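Side-chain contact in transcription antitermination protein NusB (Aquifex aeolicus, PDB 3R2C), which probably takes part in transcription antitermination of ribosomal RNA operons by binding the boxA sequence of the RNA: residues L110-Y114 with A115-A119. Residues are numbered along the deposited sequence; the frame is centred on the assembly and turned at random. Where two conformers were deposited one is given.
Sequences LVKKY and ADEKA. With nucleotides of chain E.
Lys112 and Glu117 reach out from the two helices that meet at this turn, and their side chains pass each other at a slant. The carboxylate of Glu117, modelled in two conformers of which one is described, lies beside the outer part of the lysine chain, with OE1 3.3 Å from CE of Lys112. The salt bridge from Lys112 NZ to OE1 is long at 3.7 Å and so doubtful, and a water takes a hydrogen bond from NZ while giving one to OE2 of Glu117. The bend of the lysine at its third torsion (chi3 48°) accompanies a forked, shorter grip on cytidine 5 of chain E, in which NZ donates to O2 at 2.9 Å and to N3 at 3.2 Å.

Closer to the backbone of the turn the contact is aliphatic. The first torsion of Val111 (chi1 174°) turns CG1 to Ala119, where it meets both the carbonyl carbon and CB, the latter at 3.6 Å. Ala115, the first residue to leave helical geometry, still donates from N to Val111 O (2.8 Å). Asp116 then N-caps the next helix: its OD1 accepts from Ala119 N at 2.9 Å, nearly along the carboxylate C-O axis. Lys118 extends along the sugar of uridine 8 to a weak bond between its NZ and OP2 of guanosine 9, both of chain E. Turn and helix start thus contact RNA, in keeping with the family's RNA-binding role.

The turn joins helix 100-114 to helix 117-137; Val111, Ala115 and Ala119 rest on helix 79-94, Tyr114 OH bonds Asp9 of helix 3-21, and a chain of another protein packs on Lys113 to Asp116 and hydrogen-bonds to the carbonyl oxygens of Tyr114 and Ala115.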
loop_
_atom_site.group_PDB
_atom_site.type_symbol
_atom_site.label_atom_id
_atom_site.label_comp_id
_atom_site.label_asym_id
_atom_site.label_seq_id
_atom_site.Cartn_x
_atom_site.Cartn_y
_atom_site.Cartn_z
ATOM N N LEU A 110 -1.721 10.973 0.579
ATOM C CA LEU A 110 -1.026 9.721 0.874
ATOM C C LEU A 110 -0.102 9.350 -0.271
ATOM O O LEU A 110 1.022 8.881 -0.058
ATOM C CB LEU A 110 -2.027 8.578 1.070
ATOM C CG LEU A 110 -2.759 8.557 2.409
ATOM C CD1 LEU A 110 -4.043 7.741 2.277
ATOM C CD2 LEU A 110 -1.878 8.002 3.513
ATOM N N VAL A 111 -0.596 9.511 -1.495
ATOM C CA VAL A 111 0.212 9.152 -2.661
ATOM C C VAL A 111 1.437 10.068 -2.742
ATOM O O VAL A 111 2.558 9.627 -3.018
ATOM C CB VAL A 111 -0.605 9.215 -3.953
ATOM C CG1 VAL A 111 0.307 8.981 -5.166
ATOM C CG2 VAL A 111 -1.737 8.164 -3.905
ATOM N N LYS A 112 1.229 11.345 -2.458
ATOM C CA LYS A 112 2.322 12.298 -2.506
ATOM C C LYS A 112 3.328 12.031 -1.391
ATOM O O LYS A 112 4.522 12.269 -1.546
ATOM C CB LYS A 112 1.767 13.719 -2.435
ATOM C CG LYS A 112 1.222 14.167 -3.789
ATOM C CD LYS A 112 0.345 15.403 -3.693
ATOM C CE LYS A 112 0.970 16.505 -2.872
ATOM N NZ LYS A 112 0.153 17.750 -2.970
ATOM N N LYS A 113 2.849 11.503 -0.275
ATOM C CA LYS A 113 3.713 11.280 0.874
ATOM C C LYS A 113 4.609 10.063 0.685
ATOM O O LYS A 113 5.780 10.106 1.048
ATOM C CB LYS A 113 2.877 11.092 2.134
ATOM C CG LYS A 113 3.684 10.725 3.381
ATOM C CD LYS A 113 2.723 10.498 4.539
ATOM C CE LYS A 113 3.418 10.516 5.892
ATOM N NZ LYS A 113 2.502 10.007 6.966
ATOM N N TYR A 114 4.069 8.978 0.137
ATOM C CA TYR A 114 4.844 7.747 0.030
ATOM C C TYR A 114 5.394 7.513 -1.375
ATOM O O TYR A 114 6.214 6.622 -1.566
ATOM C CB TYR A 114 4.003 6.543 0.473
ATOM C CG TYR A 114 3.515 6.630 1.904
ATOM C CD1 TYR A 114 4.416 6.717 2.971
ATOM C CD2 TYR A 114 2.155 6.598 2.193
ATOM C CE1 TYR A 114 3.964 6.784 4.297
ATOM C CE2 TYR A 114 1.696 6.656 3.509
ATOM C CZ TYR A 114 2.602 6.756 4.552
ATOM O OH TYR A 114 2.136 6.813 5.847
ATOM N N ALA A 115 4.913 8.282 -2.349
ATOM C CA ALA A 115 5.461 8.263 -3.703
ATOM C C ALA A 115 5.855 9.707 -4.064
ATOM O O ALA A 115 6.548 10.349 -3.287
ATOM C CB ALA A 115 4.455 7.676 -4.703
ATOM N N ASP A 116 5.427 10.235 -5.209
ATOM C CA ASP A 116 5.793 11.616 -5.573
ATOM C C ASP A 116 4.621 12.382 -6.187
ATOM O O ASP A 116 3.501 11.873 -6.223
ATOM C CB ASP A 116 7.020 11.634 -6.504
ATOM C CG ASP A 116 6.843 10.773 -7.757
ATOM O OD1 ASP A 116 5.696 10.501 -8.181
ATOM O OD2 ASP A 116 7.877 10.356 -8.324
ATOM N N GLU A 117 4.876 13.594 -6.672
ATOM C CA GLU A 117 3.816 14.431 -7.221
ATOM C C GLU A 117 3.301 13.888 -8.548
ATOM O O GLU A 117 2.124 14.037 -8.866
ATOM C CB GLU A 117 4.320 15.864 -7.408
ATOM C CG GLU A 117 4.783 16.515 -6.119
ATOM C CD GLU A 117 3.679 17.291 -5.418
ATOM O OE1 GLU A 117 2.491 17.107 -5.769
ATOM O OE2 GLU A 117 4.006 18.097 -4.522
ATOM N N LYS A 118 4.184 13.271 -9.326
ATOM C CA LYS A 118 3.789 12.653 -10.584
ATOM C C LYS A 118 2.753 11.558 -10.307
ATOM O O LYS A 118 1.756 11.414 -11.011
ATOM C CB LYS A 118 5.022 12.061 -11.268
ATOM C CG LYS A 118 4.752 11.343 -12.576
ATOM C CD LYS A 118 5.983 10.562 -13.026
ATOM C CE LYS A 118 7.200 11.462 -13.196
ATOM N NZ LYS A 118 6.878 12.771 -13.839
ATOM N N ALA A 119 2.991 10.784 -9.262
ATOM C CA ALA A 119 2.071 9.711 -8.914
ATOM C C ALA A 119 0.755 10.305 -8.405
ATOM O O ALA A 119 -0.318 9.792 -8.712
ATOM C CB ALA A 119 2.698 8.794 -7.883
ATOM P P U E 8 -0.313 9.710 -18.142
ATOM O OP1 U E 8 -0.362 10.987 -18.906
ATOM O OP2 U E 8 -0.517 8.430 -18.869
ATOM O "O5'" U E 8 1.021 9.637 -17.278
ATOM C "C5'" U E 8 1.227 10.528 -16.193
ATOM C "C4'" U E 8 2.425 10.135 -15.365
ATOM O "O4'" U E 8 2.010 9.273 -14.258
ATOM C "C3'" U E 8 3.525 9.361 -16.112
ATOM O "O3'" U E 8 4.804 9.815 -15.678
ATOM C "C2'" U E 8 3.319 7.931 -15.624
ATOM O "O2'" U E 8 4.460 7.108 -15.710
ATOM C "C1'" U E 8 2.920 8.199 -14.183
ATOM N N1 U E 8 2.308 7.047 -13.481
ATOM C C2 U E 8 2.621 6.981 -12.131
ATOM O O2 U E 8 3.277 7.834 -11.548
ATOM N N3 U E 8 2.103 5.895 -11.480
ATOM C C4 U E 8 1.346 4.878 -12.027
ATOM O O4 U E 8 0.965 3.971 -11.291
ATOM C C5 U E 8 1.088 4.996 -13.434
ATOM C C6 U E 8 1.583 6.048 -14.101
ATOM P P G E 9 5.938 10.208 -16.747
ATOM O OP1 G E 9 7.195 9.510 -16.353
ATOM O OP2 G E 9 5.968 11.690 -16.829
ATOM O "O5'" G E 9 5.401 9.568 -18.108
ATOM P P C E 5 -8.467 20.700 -6.925
ATOM O OP1 C E 5 -8.120 21.987 -6.287
ATOM O OP2 C E 5 -9.590 20.659 -7.887
ATOM O "O5'" C E 5 -7.171 20.058 -7.583
ATOM C "C5'" C E 5 -6.127 20.874 -8.076
ATOM C "C4'" C E 5 -4.826 20.121 -8.139
ATOM O "O4'" C E 5 -4.367 19.826 -6.780
ATOM C "C3'" C E 5 -4.875 18.776 -8.883
ATOM O "O3'" C E 5 -3.711 18.641 -9.711
ATOM C "C2'" C E 5 -4.841 17.754 -7.740
ATOM O "O2'" C E 5 -4.305 16.497 -8.087
ATOM C "C1'" C E 5 -3.968 18.474 -6.718
ATOM N N1 C E 5 -4.089 17.960 -5.320
ATOM C C2 C E 5 -2.928 17.903 -4.535
ATOM O O2 C E 5 -1.874 18.350 -4.992
ATOM N N3 C E 5 -2.966 17.399 -3.281
ATOM C C4 C E 5 -4.097 16.912 -2.797
ATOM N N4 C E 5 -4.053 16.417 -1.555
ATOM C C5 C E 5 -5.299 16.928 -3.566
ATOM C C6 C E 5 -5.239 17.442 -4.810
HETATM O O HOH W 1 2.478 19.498 -2.755
#